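Local coordinates for protein periplasmic beta-glucosidase (Pseudomonas aeruginosa, PDB 6R5R) that probably hydrolyses terminal, non-reducing beta-D-glucosyl residues from beta-glucosides, releasing beta-D-glucose, as a periplasmic glycoside hydrolase of family 3, at residues Ser255-Val260 with Asn287-Leu292. The protein carries 1 engineered substitution. Sequence-based numbering, arbitrary orientation. Where two conformers were deposited one is given.
Sequences SNHGAV and NMNDDL. Engineered in segment 255-260: N256 (natural residue Asp). With BGC (beta-D-glucopyranose), chain D; BGC (beta-D-glucopyranose), chain C.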
loop_
_atom_site.group_PDB
_atom_site.type_symbol
_atom_site.label_atom_id
_atom_site.label_comp_id
_atom_site.label_asym_id
_atom_site.label_seq_id
_atom_site.Cartn_x
_atom_site.Cartn_y
_atom_site.Cartn_z
ATOM N N SER B 255 -11.946 20.259 -15.169
ATOM C CA SER B 255 -11.509 18.863 -15.390
ATOM C C SER B 255 -9.990 18.847 -15.565
ATOM O O SER B 255 -9.352 19.821 -15.935
ATOM C CB SER B 255 -12.173 18.219 -16.587
ATOM O OG SER B 255 -11.437 18.457 -17.762
ATOM N N ASN B 256 -9.408 17.696 -15.349
ATOM C CA ASN B 256 -8.002 17.511 -15.682
ATOM C C ASN B 256 -7.902 17.228 -17.187
ATOM O O ASN B 256 -8.913 17.168 -17.939
ATOM C CB ASN B 256 -7.449 16.383 -14.807
ATOM C CG ASN B 256 -6.055 16.632 -14.350
ATOM O OD1 ASN B 256 -5.227 16.890 -15.198
ATOM N ND2 ASN B 256 -5.800 16.562 -13.032
ATOM N N HIS B 257 -6.713 16.982 -17.628
ATOM C CA HIS B 257 -6.359 17.017 -19.054
ATOM C C HIS B 257 -6.847 15.765 -19.783
ATOM O O HIS B 257 -6.375 14.701 -19.474
ATOM C CB HIS B 257 -4.843 17.180 -19.107
ATOM C CG HIS B 257 -4.411 17.452 -20.489
ATOM N ND1 HIS B 257 -4.389 16.452 -21.454
ATOM C CD2 HIS B 257 -3.940 18.598 -21.062
ATOM C CE1 HIS B 257 -3.983 16.988 -22.605
ATOM N NE2 HIS B 257 -3.652 18.305 -22.383
ATOM N N GLY B 258 -7.916 15.855 -20.599
ATOM C CA GLY B 258 -8.491 14.666 -21.220
ATOM C C GLY B 258 -9.297 13.839 -20.238
ATOM O O GLY B 258 -9.604 12.699 -20.557
ATOM N N ALA B 259 -9.603 14.346 -19.048
ATOM C CA ALA B 259 -10.218 13.528 -17.966
ATOM C C ALA B 259 -11.630 13.072 -18.353
ATOM O O ALA B 259 -12.049 11.995 -17.906
ATOM C CB ALA B 259 -10.203 14.230 -16.637
ATOM N N VAL B 260 -12.384 13.914 -19.077
ATOM C CA VAL B 260 -13.777 13.516 -19.412
ATOM C C VAL B 260 -13.691 12.303 -20.340
ATOM O O VAL B 260 -14.347 11.293 -20.109
ATOM C CB VAL B 260 -14.569 14.680 -20.005
ATOM C CG1 VAL B 260 -15.942 14.186 -20.427
ATOM C CG2 VAL B 260 -14.658 15.805 -18.985
ATOM N N ASN B 287 -14.165 21.832 -19.318
ATOM C CA ASN B 287 -13.637 20.615 -19.997
ATOM C C ASN B 287 -12.264 20.917 -20.602
ATOM O O ASN B 287 -12.172 21.658 -21.599
ATOM C CB ASN B 287 -14.681 20.226 -21.039
ATOM C CG ASN B 287 -14.346 19.122 -21.990
ATOM O OD1 ASN B 287 -14.859 19.157 -23.124
ATOM N ND2 ASN B 287 -13.629 18.119 -21.516
ATOM N N MET B 288 -11.227 20.327 -20.055
ATOM C CA MET B 288 -9.836 20.556 -20.502
ATOM C C MET B 288 -9.466 19.642 -21.670
ATOM O O MET B 288 -9.462 18.412 -21.509
ATOM C CB MET B 288 -8.880 20.407 -19.315
ATOM C CG MET B 288 -7.464 20.745 -19.625
ATOM S SD MET B 288 -6.528 20.700 -17.999
ATOM C CE MET B 288 -5.106 21.715 -18.348
ATOM N N ASN B 289 -9.236 20.302 -22.784
ATOM C CA ASN B 289 -8.550 19.847 -24.024
ATOM C C ASN B 289 -9.327 18.845 -24.907
ATOM O O ASN B 289 -9.136 18.912 -26.121
ATOM C CB ASN B 289 -7.106 19.440 -23.743
ATOM C CG ASN B 289 -6.164 19.992 -24.813
ATOM O OD1 ASN B 289 -6.096 21.221 -25.142
ATOM N ND2 ASN B 289 -5.536 19.026 -25.468
ATOM N N ASP B 290 -10.145 17.933 -24.369
ATOM C CA ASP B 290 -10.657 16.837 -25.244
ATOM C C ASP B 290 -11.893 17.266 -26.039
ATOM O O ASP B 290 -12.291 16.496 -26.977
ATOM C CB ASP B 290 -10.879 15.512 -24.501
ATOM C CG ASP B 290 -11.888 15.597 -23.383
ATOM O OD1 ASP B 290 -12.895 16.312 -23.549
ATOM O OD2 ASP B 290 -11.613 14.973 -22.302
ATOM N N ASP B 291 -12.448 18.450 -25.763
ATOM C CA ASP B 291 -13.570 19.039 -26.531
ATOM C C ASP B 291 -14.828 18.180 -26.535
ATOM O O ASP B 291 -15.726 18.426 -27.357
ATOM C CB ASP B 291 -13.148 19.293 -27.980
ATOM C CG ASP B 291 -12.173 20.460 -28.098
ATOM O OD1 ASP B 291 -12.012 21.235 -27.118
ATOM O OD2 ASP B 291 -11.556 20.575 -29.190
ATOM N N LEU B 292 -14.982 17.231 -25.602
ATOM C CA LEU B 292 -16.223 16.454 -25.530
ATOM C C LEU B 292 -17.408 17.349 -25.213
ATOM O O LEU B 292 -18.494 17.070 -25.759
ATOM C CB LEU B 292 -16.116 15.346 -24.494
ATOM C CG LEU B 292 -15.686 14.005 -25.076
ATOM C CD1 LEU B 292 -14.350 14.107 -25.776
ATOM C CD2 LEU B 292 -15.623 12.976 -23.972
HETATM C C2 BGC D . -1.713 20.014 -14.388
HETATM C C3 BGC D . -2.290 19.860 -15.805
HETATM C C4 BGC D . -1.572 18.645 -16.387
HETATM C C5 BGC D . -1.872 17.417 -15.531
HETATM C C6 BGC D . -1.308 16.101 -16.056
HETATM C C1 BGC D . -1.868 18.748 -13.546
HETATM O O1 BGC D . -1.268 18.984 -12.279
HETATM O O2 BGC D . -2.278 21.143 -13.690
HETATM O O3 BGC D . -1.933 21.054 -16.579
HETATM O O4 BGC D . -2.052 18.417 -17.665
HETATM O O5 BGC D . -1.274 17.637 -14.241
HETATM O O6 BGC D . -1.607 15.110 -15.037
HETATM C C2 BGC C . -0.421 19.839 -18.921
HETATM C C3 BGC C . 0.480 19.743 -20.121
HETATM C C4 BGC C . 1.442 18.571 -19.905
HETATM C C5 BGC C . 0.685 17.276 -19.597
HETATM C C6 BGC C . 1.669 16.158 -19.290
HETATM C C1 BGC C . -1.082 18.481 -18.746
HETATM O O2 BGC C . -1.390 20.867 -19.220
HETATM O O3 BGC C . 1.183 21.003 -20.177
HETATM O O4 BGC C . 2.168 18.400 -21.128
HETATM O O5 BGC C . -0.152 17.467 -18.441
HETATM O O6 BGC C . 0.841 15.073 -18.874
HETATM O O HOH W 1 -11.542 16.612 -20.204
#
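N287 sets its amide nitrogen against V260, ND2 lying 3.6 Å from CG2, where the TIM-barrel domain of this family 3 enzyme brings the loop after strand 252-254 beside its last strand, 287-288. The case illustrates how neighbouring strand ends of a barrel build one wall of a sugar pocket. The M288 backbone bonds twice across to segment 255-260: its N donates to S255 OG at 3.0 Å in a nearly straight bond (172°), and its O accepts from G258 N. With CG anti to the backbone N (chi1 -174°) and the chain extended beyond it, the M288 side chain runs past S255 O and H257 N, carrying CE to within 3.7 Å of O3 of the chain D glucose. That sugar also lies near OD1 of N256, an engineered residue (natural Asp) whose ND2 is hydrogen-bonded to V222 O. N289 then lays its CB over one face of the H257 imidazole, offset toward the rim, its amide plane turned 33° from the ring. D290 closes an Asx turn through OD1, which accepts from N287 ND2 and L292 N on opposite faces of the carboxylate, while OD2 packs 3.3 Å from G258 C. L292 slides CD2 alongside V260 CG1. Between the segments one water ties the polar atoms together: it is hydrogen-bonded to S255 OG, M288 O and D290 OD2, the last at 2.7 Å, and accepts from V260 N at 3.0 Å.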